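Local coordinates for protein putative hydrolase (Bacteroides ovatus, PDB 4HBS) that is of unknown function but probably acts as a hydrolase, folded as a five-bladed beta-propeller of the kind found in its beta-fructosidase-like clan, at residues A[234-238]-A[250-256]; A[226-232]-A[297-302]; A[312-318]-A[353-359]. All coordinates share one frame; numbering follows the deposited sequence.

Contact 1: residues A[234-238]-A[250-256]; sequences GHIYL and RTATRDL
Arg250 and Tyr237 face each other in the beta hairpin made by strands 236-242 and 245-251, within one blade of the propeller. They form an antiparallel non-hydrogen-bonded pair, and their side chains share one face of the sheet. The two side chains run side by side in the same direction. Arg250 CB sits over one face of the tyrosine ring, offset toward its rim. Farther out, Arg250 NH1 donates to Tyr237 OH at 2.9 Å, with OH tilted somewhat from the guanidinium plane. His235 covers a face of the same guanidinium. The two groups stack nearly parallel, with planes 11° apart and centres separated by 4.1 Å. Arg250 CG lies between the backbone N and the carbonyl carbon (chi1 83°), and from there the chain runs extended to NE. This carries the guanidinium out to the histidine and the phenol together. The charge has more partners: Arg250 NE makes a salt bridge with Glu261, and Trp273 gives a cation-pi contact.

His235 is also fixed at its edge, where ND1 donates to Thr251 O at 2.8 Å. The backbones join through Thr251 N to Ile236 O, 3.0 Å. Across the same pair, Ile236 N donates not to a backbone carbonyl but to Thr251 OG1, at 2.9 Å. OG1 itself donates to Thr253 O, so the hydroxyl ties the chain turning out of the strand to the facing strand. Thr253 OG1 then accepts from Asp255 N, an ST turn. On the buried side, Leu238 CD2 meets Leu256 CD1 at 3.9 Å, with Met228 touching both leucines. Pairing of the second and third strands of a blade by such a hairpin is typical of the beta-propeller fold.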
loop_
_atom_site.group_PDB
_atom_site.type_symbol
_atom_site.label_atom_id
_atom_site.label_comp_id
_atom_site.label_asym_id
_atom_site.label_seq_id
_atom_site.Cartn_x
_atom_site.Cartn_y
_atom_site.Cartn_z
ATOM N N GLY A 234 -14.738 -0.392 18.426
ATOM C CA GLY A 234 -14.100 -1.662 18.750
ATOM C C GLY A 234 -13.982 -2.685 17.639
ATOM O O GLY A 234 -13.575 -3.808 17.919
ATOM N N HIS A 235 -14.314 -2.329 16.380
ATOM C CA HIS A 235 -14.181 -3.239 15.235
ATOM C C HIS A 235 -13.132 -2.725 14.284
ATOM O O HIS A 235 -13.043 -1.506 14.070
ATOM C CB HIS A 235 -15.493 -3.360 14.445
ATOM C CG HIS A 235 -16.686 -3.792 15.227
ATOM N ND1 HIS A 235 -16.755 -5.038 15.796
ATOM C CD2 HIS A 235 -17.880 -3.175 15.381
ATOM C CE1 HIS A 235 -17.949 -5.115 16.356
ATOM N NE2 HIS A 235 -18.663 -4.013 16.127
ATOM N N ILE A 236 -12.371 -3.643 13.667
ATOM C CA ILE A 236 -11.421 -3.299 12.627
ATOM C C ILE A 236 -12.158 -3.537 11.349
ATOM O O ILE A 236 -12.550 -4.667 11.098
ATOM C CB ILE A 236 -10.113 -4.121 12.694
ATOM C CG1 ILE A 236 -9.409 -3.950 14.022
ATOM C CG2 ILE A 236 -9.187 -3.726 11.557
ATOM C CD1 ILE A 236 -8.501 -5.121 14.355
ATOM N N TYR A 237 -12.391 -2.502 10.553
ATOM C CA TYR A 237 -13.086 -2.665 9.280
ATOM C C TYR A 237 -12.072 -3.115 8.250
ATOM O O TYR A 237 -10.950 -2.623 8.253
ATOM C CB TYR A 237 -13.825 -1.386 8.884
ATOM C CG TYR A 237 -15.056 -1.215 9.745
ATOM C CD1 TYR A 237 -14.962 -0.679 11.024
ATOM C CD2 TYR A 237 -16.275 -1.769 9.366
ATOM C CE1 TYR A 237 -16.061 -0.640 11.880
ATOM C CE2 TYR A 237 -17.383 -1.727 10.207
ATOM C CZ TYR A 237 -17.268 -1.174 11.472
ATOM O OH TYR A 237 -18.373 -1.095 12.284
ATOM N N LEU A 238 -12.437 -4.139 7.458
ATOM C CA LEU A 238 -11.601 -4.797 6.452
ATOM C C LEU A 238 -12.259 -4.622 5.088
ATOM O O LEU A 238 -13.393 -5.065 4.923
ATOM C CB LEU A 238 -11.489 -6.294 6.803
ATOM C CG LEU A 238 -11.278 -6.642 8.269
ATOM C CD1 LEU A 238 -11.819 -8.008 8.562
ATOM C CD2 LEU A 238 -9.835 -6.536 8.635
ATOM N N ARG A 250 -15.680 -6.987 8.968
ATOM C CA ARG A 250 -15.123 -6.404 10.190
ATOM C C ARG A 250 -14.849 -7.469 11.247
ATOM O O ARG A 250 -15.509 -8.504 11.276
ATOM C CB ARG A 250 -16.034 -5.282 10.763
ATOM C CG ARG A 250 -17.204 -5.762 11.633
ATOM C CD ARG A 250 -18.167 -4.638 11.957
ATOM N NE ARG A 250 -19.390 -5.122 12.614
ATOM C CZ ARG A 250 -20.464 -4.374 12.881
ATOM N NH1 ARG A 250 -20.483 -3.082 12.564
ATOM N NH2 ARG A 250 -21.529 -4.914 13.464
ATOM N N THR A 251 -13.907 -7.167 12.142
ATOM C CA THR A 251 -13.511 -8.049 13.240
ATOM C C THR A 251 -14.408 -7.794 14.441
ATOM O O THR A 251 -14.873 -6.670 14.626
ATOM C CB THR A 251 -12.041 -7.799 13.582
ATOM O OG1 THR A 251 -11.898 -6.482 14.123
ATOM C CG2 THR A 251 -11.135 -7.967 12.375
ATOM N N ALA A 252 -14.652 -8.816 15.259
ATOM C CA ALA A 252 -15.508 -8.672 16.438
ATOM C C ALA A 252 -14.894 -7.724 17.484
ATOM O O ALA A 252 -15.609 -6.907 18.068
ATOM C CB ALA A 252 -15.764 -10.027 17.061
ATOM N N THR A 253 -13.577 -7.836 17.714
ATOM C CA THR A 253 -12.838 -7.011 18.679
ATOM C C THR A 253 -11.623 -6.383 17.959
ATOM O O THR A 253 -11.505 -6.507 16.732
ATOM C CB THR A 253 -12.425 -7.879 19.881
ATOM O OG1 THR A 253 -11.291 -8.672 19.536
ATOM C CG2 THR A 253 -13.549 -8.787 20.370
ATOM N N ARG A 254 -10.710 -5.729 18.716
ATOM C CA ARG A 254 -9.500 -5.130 18.121
ATOM C C ARG A 254 -8.433 -6.203 17.783
ATOM O O ARG A 254 -7.404 -5.853 17.207
ATOM C CB ARG A 254 -8.916 -4.039 19.025
ATOM C CG ARG A 254 -9.834 -2.835 19.111
ATOM C CD ARG A 254 -9.209 -1.675 19.853
ATOM N NE ARG A 254 -10.218 -0.713 20.318
ATOM C CZ ARG A 254 -10.830 0.199 19.557
ATOM N NH1 ARG A 254 -10.555 0.292 18.257
ATOM N NH2 ARG A 254 -11.730 1.020 20.091
ATOM N N ASP A 255 -8.678 -7.501 18.138
ATOM C CA ASP A 255 -7.800 -8.608 17.750
ATOM C C ASP A 255 -8.106 -8.921 16.279
ATOM O O ASP A 255 -9.245 -9.254 15.950
ATOM C CB ASP A 255 -8.031 -9.857 18.648
ATOM C CG ASP A 255 -6.993 -10.970 18.522
ATOM O OD1 ASP A 255 -6.287 -11.012 17.493
ATOM O OD2 ASP A 255 -6.919 -11.829 19.439
ATOM N N LEU A 256 -7.120 -8.804 15.393
ATOM C CA LEU A 256 -7.318 -9.114 13.976
ATOM C C LEU A 256 -7.781 -10.587 13.801
ATOM O O LEU A 256 -8.558 -10.875 12.890
ATOM C CB LEU A 256 -6.017 -8.834 13.188
ATOM C CG LEU A 256 -6.065 -8.839 11.663
ATOM C CD1 LEU A 256 -7.230 -8.016 11.132
ATOM C CD2 LEU A 256 -4.778 -8.289 11.110
#

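Contact 2: residues A[226-232]-A[297-302]; sequences DTMWEDE and MPWVFK
Trp229 lays one face of its indole over the backbone at Phe301 and Lys302. Phe301 CA is 3.9 Å from the centroid of the six-membered ring, a CH-pi contact. Lys302 N lies above the same face, and both atoms are offset toward its rim. Lys302 CB comes within 3.6 Å of Trp229 CZ2. The strands involved, 227-230 and 298-302, are the innermost strands of two successive propeller blades. They run almost parallel, at 11°, with axes 6.3 Å apart at the closest. No backbone hydrogen bond links them. Side chains fill the gap, as expected where blades pack round a propeller axis.

Toward the start of the strands, Thr227 holds the other blade in two ways. Its CG2 stands over the centre of the Trp299 indole, 3.6 Å from the centroid of the six-membered ring. Its OG1 donates to Pro298 O at 2.6 Å, close to the line of the C=O bond. With chi1 at 73°, OG1 lies between the backbone N and the carbonyl carbon and CG2 anti to the latter; this turns one branch to the Pro298 carbonyl and the other to the ring. Beyond it, the selenium of Met297 touches Thr227 CG2, and Met297 CE reaches Asp226 CB. The carboxylate of Asp226 turns to Arg188 instead.

At the far end, Glu232 OE2 and Lys302 NZ form a long salt bridge of 3.6 Å. Lys302 NZ also bonds the hydroxyl of Tyr307. That hydroxyl reaches Asp231 as well, the residue that takes the indole N-H. Trp229 NE1 donates to Asp231 OD1 at 3.0 Å with an angle of 164°. The oxygen lies in the indole plane and receives the bond on its anti lone pair.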
loop_
_atom_site.group_PDB
_atom_site.type_symbol
_atom_site.label_atom_id
_atom_site.label_comp_id
_atom_site.label_asym_id
_atom_site.label_seq_id
_atom_site.Cartn_x
_atom_site.Cartn_y
_atom_site.Cartn_z
ATOM N N ASP A 226 -7.131 -5.931 2.757
ATOM C CA ASP A 226 -6.027 -5.344 1.968
ATOM C C ASP A 226 -5.778 -3.906 2.463
ATOM O O ASP A 226 -4.633 -3.448 2.486
ATOM C CB ASP A 226 -6.336 -5.370 0.470
ATOM C CG ASP A 226 -6.236 -6.733 -0.194
ATOM O OD1 ASP A 226 -5.487 -7.595 0.319
ATOM O OD2 ASP A 226 -6.898 -6.934 -1.236
ATOM N N THR A 227 -6.874 -3.211 2.850
ATOM C CA THR A 227 -6.882 -1.930 3.544
ATOM C C THR A 227 -7.745 -2.164 4.788
ATOM O O THR A 227 -8.542 -3.114 4.823
ATOM C CB THR A 227 -7.362 -0.772 2.671
ATOM O OG1 THR A 227 -8.771 -0.873 2.483
ATOM C CG2 THR A 227 -6.630 -0.705 1.350
HETATM N N MSE A 228 -7.571 -1.322 5.804
HETATM C CA MSE A 228 -8.274 -1.444 7.070
HETATM C C MSE A 228 -8.639 -0.115 7.667
HETATM O O MSE A 228 -8.117 0.922 7.260
HETATM C CB MSE A 228 -7.366 -2.157 8.059
HETATM C CG MSE A 228 -7.620 -3.611 8.160
HETATM SE SE MSE A 228 -6.193 -4.594 9.032
HETATM C CE MSE A 228 -5.519 -3.381 10.077
ATOM N N TRP A 229 -9.504 -0.156 8.681
ATOM C CA TRP A 229 -9.864 1.015 9.467
ATOM C C TRP A 229 -10.226 0.579 10.895
ATOM O O TRP A 229 -11.256 -0.060 11.090
ATOM C CB TRP A 229 -11.007 1.820 8.829
ATOM C CG TRP A 229 -11.517 2.872 9.758
ATOM C CD1 TRP A 229 -12.683 2.839 10.464
ATOM C CD2 TRP A 229 -10.749 3.947 10.312
ATOM N NE1 TRP A 229 -12.717 3.872 11.369
ATOM C CE2 TRP A 229 -11.557 4.588 11.271
ATOM C CE3 TRP A 229 -9.469 4.464 10.054
ATOM C CZ2 TRP A 229 -11.144 5.734 11.947
ATOM C CZ3 TRP A 229 -9.064 5.602 10.726
ATOM C CH2 TRP A 229 -9.880 6.200 11.689
ATOM N N GLU A 230 -9.382 0.916 11.882
ATOM C CA GLU A 230 -9.648 0.600 13.284
ATOM C C GLU A 230 -10.566 1.710 13.813
ATOM O O GLU A 230 -10.116 2.844 13.966
ATOM C CB GLU A 230 -8.324 0.480 14.069
ATOM C CG GLU A 230 -8.480 -0.056 15.487
ATOM C CD GLU A 230 -7.282 -0.814 16.032
ATOM O OE1 GLU A 230 -6.134 -0.458 15.673
ATOM O OE2 GLU A 230 -7.490 -1.775 16.809
ATOM N N ASP A 231 -11.869 1.401 13.999
ATOM C CA ASP A 231 -12.885 2.383 14.413
ATOM C C ASP A 231 -13.056 2.480 15.932
ATOM O O ASP A 231 -12.761 1.535 16.654
ATOM C CB ASP A 231 -14.241 2.005 13.787
ATOM C CG ASP A 231 -15.281 3.104 13.845
ATOM O OD1 ASP A 231 -15.212 4.022 13.022
ATOM O OD2 ASP A 231 -16.110 3.086 14.775
ATOM N N GLU A 232 -13.592 3.628 16.399
ATOM C CA GLU A 232 -13.914 3.892 17.808
ATOM C C GLU A 232 -14.837 2.821 18.411
ATOM O O GLU A 232 -14.803 2.616 19.631
ATOM C CB GLU A 232 -14.644 5.250 17.962
ATOM C CG GLU A 232 -13.811 6.502 17.752
ATOM C CD GLU A 232 -14.637 7.774 17.874
ATOM O OE1 GLU A 232 -15.304 7.954 18.921
ATOM O OE2 GLU A 232 -14.641 8.579 16.912
HETATM N N MSE A 297 -8.288 -0.296 -4.469
HETATM C CA MSE A 297 -7.502 -0.038 -3.266
HETATM C C MSE A 297 -8.143 1.095 -2.444
HETATM O O MSE A 297 -7.535 2.148 -2.262
HETATM C CB MSE A 297 -6.011 0.271 -3.612
HETATM C CG MSE A 297 -5.152 -0.970 -3.739
HETATM SE SE MSE A 297 -5.168 -2.052 -2.132
HETATM C CE MSE A 297 -4.585 -3.754 -2.873
ATOM N N PRO A 298 -9.398 0.917 -1.989
ATOM C CA PRO A 298 -10.056 1.982 -1.219
ATOM C C PRO A 298 -9.458 2.105 0.170
ATOM O O PRO A 298 -9.338 1.101 0.861
ATOM C CB PRO A 298 -11.504 1.510 -1.161
ATOM C CG PRO A 298 -11.410 0.047 -1.188
ATOM C CD PRO A 298 -10.274 -0.261 -2.120
ATOM N N TRP A 299 -9.067 3.316 0.566
ATOM C CA TRP A 299 -8.496 3.598 1.881
ATOM C C TRP A 299 -9.477 4.379 2.643
ATOM O O TRP A 299 -9.754 5.507 2.245
ATOM C CB TRP A 299 -7.206 4.402 1.741
ATOM C CG TRP A 299 -6.087 3.582 1.219
ATOM C CD1 TRP A 299 -5.721 3.419 -0.085
ATOM C CD2 TRP A 299 -5.264 2.709 1.985
ATOM N NE1 TRP A 299 -4.718 2.484 -0.180
ATOM C CE2 TRP A 299 -4.400 2.046 1.085
ATOM C CE3 TRP A 299 -5.175 2.412 3.353
ATOM C CZ2 TRP A 299 -3.429 1.128 1.521
ATOM C CZ3 TRP A 299 -4.219 1.504 3.779
ATOM C CH2 TRP A 299 -3.361 0.875 2.871
ATOM N N VAL A 300 -10.018 3.823 3.746
ATOM C CA VAL A 300 -11.002 4.528 4.579
ATOM C C VAL A 300 -10.344 5.052 5.872
ATOM O O VAL A 300 -9.435 4.417 6.430
ATOM C CB VAL A 300 -12.220 3.622 4.876
ATOM C CG1 VAL A 300 -13.171 4.268 5.891
ATOM C CG2 VAL A 300 -12.957 3.292 3.575
ATOM N N PHE A 301 -10.800 6.244 6.299
ATOM C CA PHE A 301 -10.388 6.919 7.524
ATOM C C PHE A 301 -11.495 7.907 7.949
ATOM O O PHE A 301 -12.313 8.282 7.116
ATOM C CB PHE A 301 -9.036 7.626 7.344
ATOM C CG PHE A 301 -9.108 8.844 6.461
ATOM C CD1 PHE A 301 -9.108 8.720 5.076
ATOM C CD2 PHE A 301 -9.212 10.117 7.010
ATOM C CE1 PHE A 301 -9.191 9.850 4.256
ATOM C CE2 PHE A 301 -9.295 11.246 6.188
ATOM C CZ PHE A 301 -9.285 11.104 4.815
ATOM N N LYS A 302 -11.519 8.306 9.235
ATOM C CA LYS A 302 -12.523 9.211 9.791
ATOM C C LYS A 302 -11.886 10.504 10.223
ATOM O O LYS A 302 -10.834 10.482 10.853
ATOM C CB LYS A 302 -13.224 8.565 11.012
ATOM C CG LYS A 302 -14.375 9.401 11.622
ATOM C CD LYS A 302 -14.947 8.759 12.883
ATOM C CE LYS A 302 -16.240 9.397 13.378
ATOM N NZ LYS A 302 -17.053 8.475 14.235
#

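Contact 3: residues A[312-318]-A[353-359]; sequences QSMWFGR and YQHVYMV
Phe316 and His355 stack face to face. Their centroids are 3.8 Å apart and their planes meet at 16°. His355 CB also lies over the phenylalanine face, while Tyr357 CB sits at the ring edge, 3.9 Å from Phe316 CD1. Deeper in, Gln312 carries the polar link. Its NE2 donates to Val356 O at 2.7 Å, coming from above the carbonyl plane, and to Gly317 O at 2.9 Å, which lies in the amide plane. CG stands anti to the backbone N (chi1 -170°) and the chain stays extended, with CG against Val359 CG2.

The end of strand 306-312 and the loop after it, in one blade of the propeller, meet the inner strand, 356-361, of the next. That next blade closes the ring by combining N-terminal and C-terminal strands.

With an alanine here instead of Gln312, the carbonyls of Val356 and Gly317 would probably lose their shared donor, and the loop would be held less firmly to the strand. A water adds a bridge, donating to Phe316 O and accepting from Val356 N. Farther out, Arg318 NH1 bonds Leu341 O, Tyr353 OH bonds Pro342 O, and His355 ND1 bonds a glycerol.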
loop_
_atom_site.group_PDB
_atom_site.type_symbol
_atom_site.label_atom_id
_atom_site.label_comp_id
_atom_site.label_asym_id
_atom_site.label_seq_id
_atom_site.Cartn_x
_atom_site.Cartn_y
_atom_site.Cartn_z
ATOM N N GLN A 312 -8.182 4.906 -6.176
ATOM C CA GLN A 312 -7.751 5.214 -7.525
ATOM C C GLN A 312 -8.886 4.930 -8.460
ATOM O O GLN A 312 -9.528 3.897 -8.312
ATOM C CB GLN A 312 -6.573 4.343 -7.879
ATOM C CG GLN A 312 -5.884 4.739 -9.162
ATOM C CD GLN A 312 -4.942 3.671 -9.598
ATOM O OE1 GLN A 312 -4.730 2.658 -8.903
ATOM N NE2 GLN A 312 -4.361 3.871 -10.758
ATOM N N SER A 313 -9.125 5.794 -9.452
ATOM C CA SER A 313 -10.194 5.545 -10.422
ATOM C C SER A 313 -9.862 4.274 -11.222
ATOM O O SER A 313 -8.712 3.827 -11.228
ATOM C CB SER A 313 -10.403 6.749 -11.336
ATOM O OG SER A 313 -9.262 7.021 -12.129
HETATM N N MSE A 314 -10.879 3.671 -11.830
HETATM C CA MSE A 314 -10.749 2.395 -12.526
HETATM C C MSE A 314 -9.814 2.377 -13.748
HETATM O O MSE A 314 -9.550 3.408 -14.363
HETATM C CB MSE A 314 -12.110 1.890 -12.964
HETATM C CG MSE A 314 -12.658 2.602 -14.184
HETATM SE SE MSE A 314 -14.487 2.140 -14.543
HETATM C CE MSE A 314 -14.417 0.148 -14.227
ATOM N N TRP A 315 -9.389 1.131 -14.091
ATOM C CA TRP A 315 -8.459 0.713 -15.140
ATOM C C TRP A 315 -7.208 1.601 -15.163
ATOM O O TRP A 315 -6.817 2.213 -16.167
ATOM C CB TRP A 315 -9.144 0.565 -16.515
ATOM C CG TRP A 315 -9.944 -0.710 -16.642
ATOM C CD1 TRP A 315 -11.279 -0.819 -16.912
ATOM C CD2 TRP A 315 -9.453 -2.057 -16.492
ATOM N NE1 TRP A 315 -11.649 -2.146 -16.953
ATOM C CE2 TRP A 315 -10.549 -2.928 -16.694
ATOM C CE3 TRP A 315 -8.187 -2.615 -16.216
ATOM C CZ2 TRP A 315 -10.421 -4.322 -16.618
ATOM C CZ3 TRP A 315 -8.066 -3.994 -16.130
ATOM C CH2 TRP A 315 -9.171 -4.831 -16.331
ATOM N N PHE A 316 -6.534 1.597 -13.998
ATOM C CA PHE A 316 -5.276 2.311 -13.766
ATOM C C PHE A 316 -5.399 3.804 -14.101
ATOM O O PHE A 316 -4.520 4.380 -14.762
ATOM C CB PHE A 316 -4.137 1.684 -14.580
ATOM C CG PHE A 316 -3.939 0.218 -14.325
ATOM C CD1 PHE A 316 -3.374 -0.221 -13.145
ATOM C CD2 PHE A 316 -4.247 -0.723 -15.300
ATOM C CE1 PHE A 316 -3.107 -1.574 -12.938
ATOM C CE2 PHE A 316 -4.017 -2.084 -15.079
ATOM C CZ PHE A 316 -3.434 -2.499 -13.906
ATOM N N GLY A 317 -6.497 4.406 -13.669
ATOM C CA GLY A 317 -6.740 5.809 -13.934
ATOM C C GLY A 317 -5.834 6.666 -13.090
ATOM O O GLY A 317 -5.428 6.265 -11.998
ATOM N N ARG A 318 -5.475 7.822 -13.614
ATOM C CA ARG A 318 -4.623 8.766 -12.913
ATOM C C ARG A 318 -5.466 9.593 -11.968
ATOM O O ARG A 318 -4.890 10.193 -11.068
ATOM C CB ARG A 318 -3.859 9.664 -13.900
ATOM C CG ARG A 318 -2.965 8.886 -14.849
ATOM C CD ARG A 318 -2.115 9.757 -15.758
ATOM N NE ARG A 318 -2.894 10.542 -16.740
ATOM C CZ ARG A 318 -2.978 11.884 -16.804
ATOM N NH1 ARG A 318 -2.354 12.650 -15.906
ATOM N NH2 ARG A 318 -3.699 12.465 -17.760
ATOM N N TYR A 353 5.243 6.191 -18.906
ATOM C CA TYR A 353 5.240 4.876 -18.229
ATOM C C TYR A 353 3.975 4.105 -18.600
ATOM O O TYR A 353 3.147 4.634 -19.345
ATOM C CB TYR A 353 5.367 5.063 -16.709
ATOM C CG TYR A 353 4.238 5.856 -16.103
ATOM C CD1 TYR A 353 4.299 7.239 -16.022
ATOM C CD2 TYR A 353 3.109 5.226 -15.603
ATOM C CE1 TYR A 353 3.281 7.977 -15.426
ATOM C CE2 TYR A 353 2.060 5.955 -15.049
ATOM C CZ TYR A 353 2.150 7.333 -14.964
ATOM O OH TYR A 353 1.098 8.045 -14.449
ATOM N N GLN A 354 3.834 2.849 -18.120
ATOM C CA GLN A 354 2.677 2.014 -18.466
ATOM C C GLN A 354 1.505 2.263 -17.538
ATOM O O GLN A 354 0.500 2.811 -17.991
ATOM C CB GLN A 354 3.041 0.509 -18.486
ATOM C CG GLN A 354 1.938 -0.419 -19.044
ATOM C CD GLN A 354 2.192 -1.893 -18.767
ATOM O OE1 GLN A 354 2.563 -2.282 -17.668
ATOM N NE2 GLN A 354 1.962 -2.759 -19.751
ATOM N N HIS A 355 1.611 1.857 -16.260
ATOM C CA HIS A 355 0.507 1.951 -15.302
ATOM C C HIS A 355 0.892 2.616 -14.016
ATOM O O HIS A 355 2.004 2.452 -13.537
ATOM C CB HIS A 355 -0.021 0.548 -14.939
ATOM C CG HIS A 355 -0.705 -0.157 -16.055
ATOM N ND1 HIS A 355 -0.494 -1.505 -16.285
ATOM C CD2 HIS A 355 -1.565 0.317 -16.987
ATOM C CE1 HIS A 355 -1.239 -1.817 -17.336
ATOM N NE2 HIS A 355 -1.901 -0.751 -17.796
ATOM N N VAL A 356 -0.064 3.307 -13.425
ATOM C CA VAL A 356 0.065 3.877 -12.109
ATOM C C VAL A 356 -0.950 3.078 -11.286
ATOM O O VAL A 356 -2.063 2.818 -11.756
ATOM C CB VAL A 356 -0.089 5.424 -12.020
ATOM C CG1 VAL A 356 -1.278 5.942 -12.820
ATOM C CG2 VAL A 356 -0.165 5.874 -10.575
ATOM N N TYR A 357 -0.542 2.582 -10.142
ATOM C CA TYR A 357 -1.429 1.749 -9.345
ATOM C C TYR A 357 -1.044 1.835 -7.888
ATOM O O TYR A 357 -0.149 2.613 -7.544
ATOM C CB TYR A 357 -1.400 0.301 -9.864
ATOM C CG TYR A 357 -0.025 -0.332 -9.873
ATOM C CD1 TYR A 357 0.879 -0.074 -10.903
ATOM C CD2 TYR A 357 0.349 -1.241 -8.892
ATOM C CE1 TYR A 357 2.147 -0.644 -10.909
ATOM C CE2 TYR A 357 1.600 -1.842 -8.904
ATOM C CZ TYR A 357 2.494 -1.555 -9.925
ATOM O OH TYR A 357 3.722 -2.171 -9.975
HETATM N N MSE A 358 -1.778 1.130 -7.020
HETATM C CA MSE A 358 -1.516 1.120 -5.597
HETATM C C MSE A 358 -1.418 2.542 -5.033
HETATM O O MSE A 358 -0.408 2.922 -4.425
HETATM C CB MSE A 358 -0.232 0.347 -5.321
HETATM C CG MSE A 358 -0.212 -0.274 -3.962
HETATM SE SE MSE A 358 -1.250 -1.888 -3.887
HETATM C CE MSE A 358 0.023 -3.034 -4.903
ATOM N N VAL A 359 -2.458 3.335 -5.263
ATOM C CA VAL A 359 -2.491 4.693 -4.737
ATOM C C VAL A 359 -2.859 4.523 -3.278
ATOM O O VAL A 359 -4.008 4.197 -2.970
ATOM C CB VAL A 359 -3.438 5.609 -5.523
ATOM C CG1 VAL A 359 -3.406 7.017 -4.960
ATOM C CG2 VAL A 359 -3.043 5.627 -6.996
HETATM O O HOH W 1 -2.017 4.503 -15.798
#

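Overall arrangement
The three contacts follow the propeller from blade to blade. Contact 1 lies within one blade, contact 2 joins that blade to the next, and contact 3 joins the latter to the closing blade. Contacts 1 and 2 have centres about 11 Å apart and share a sheet. Tyr237 N probably bonds Trp229 O there, at 2.7 Å. The centres of contacts 2 and 3 are about 20 Å apart, yet they touch where Met297 CE meets Met358 SE at 4.0 Å. Contacts 1 and 3 stay about 14 Å apart at their nearest atoms. Glycerol, probably from crystallisation, binds at contact 3 and may mark a pocket.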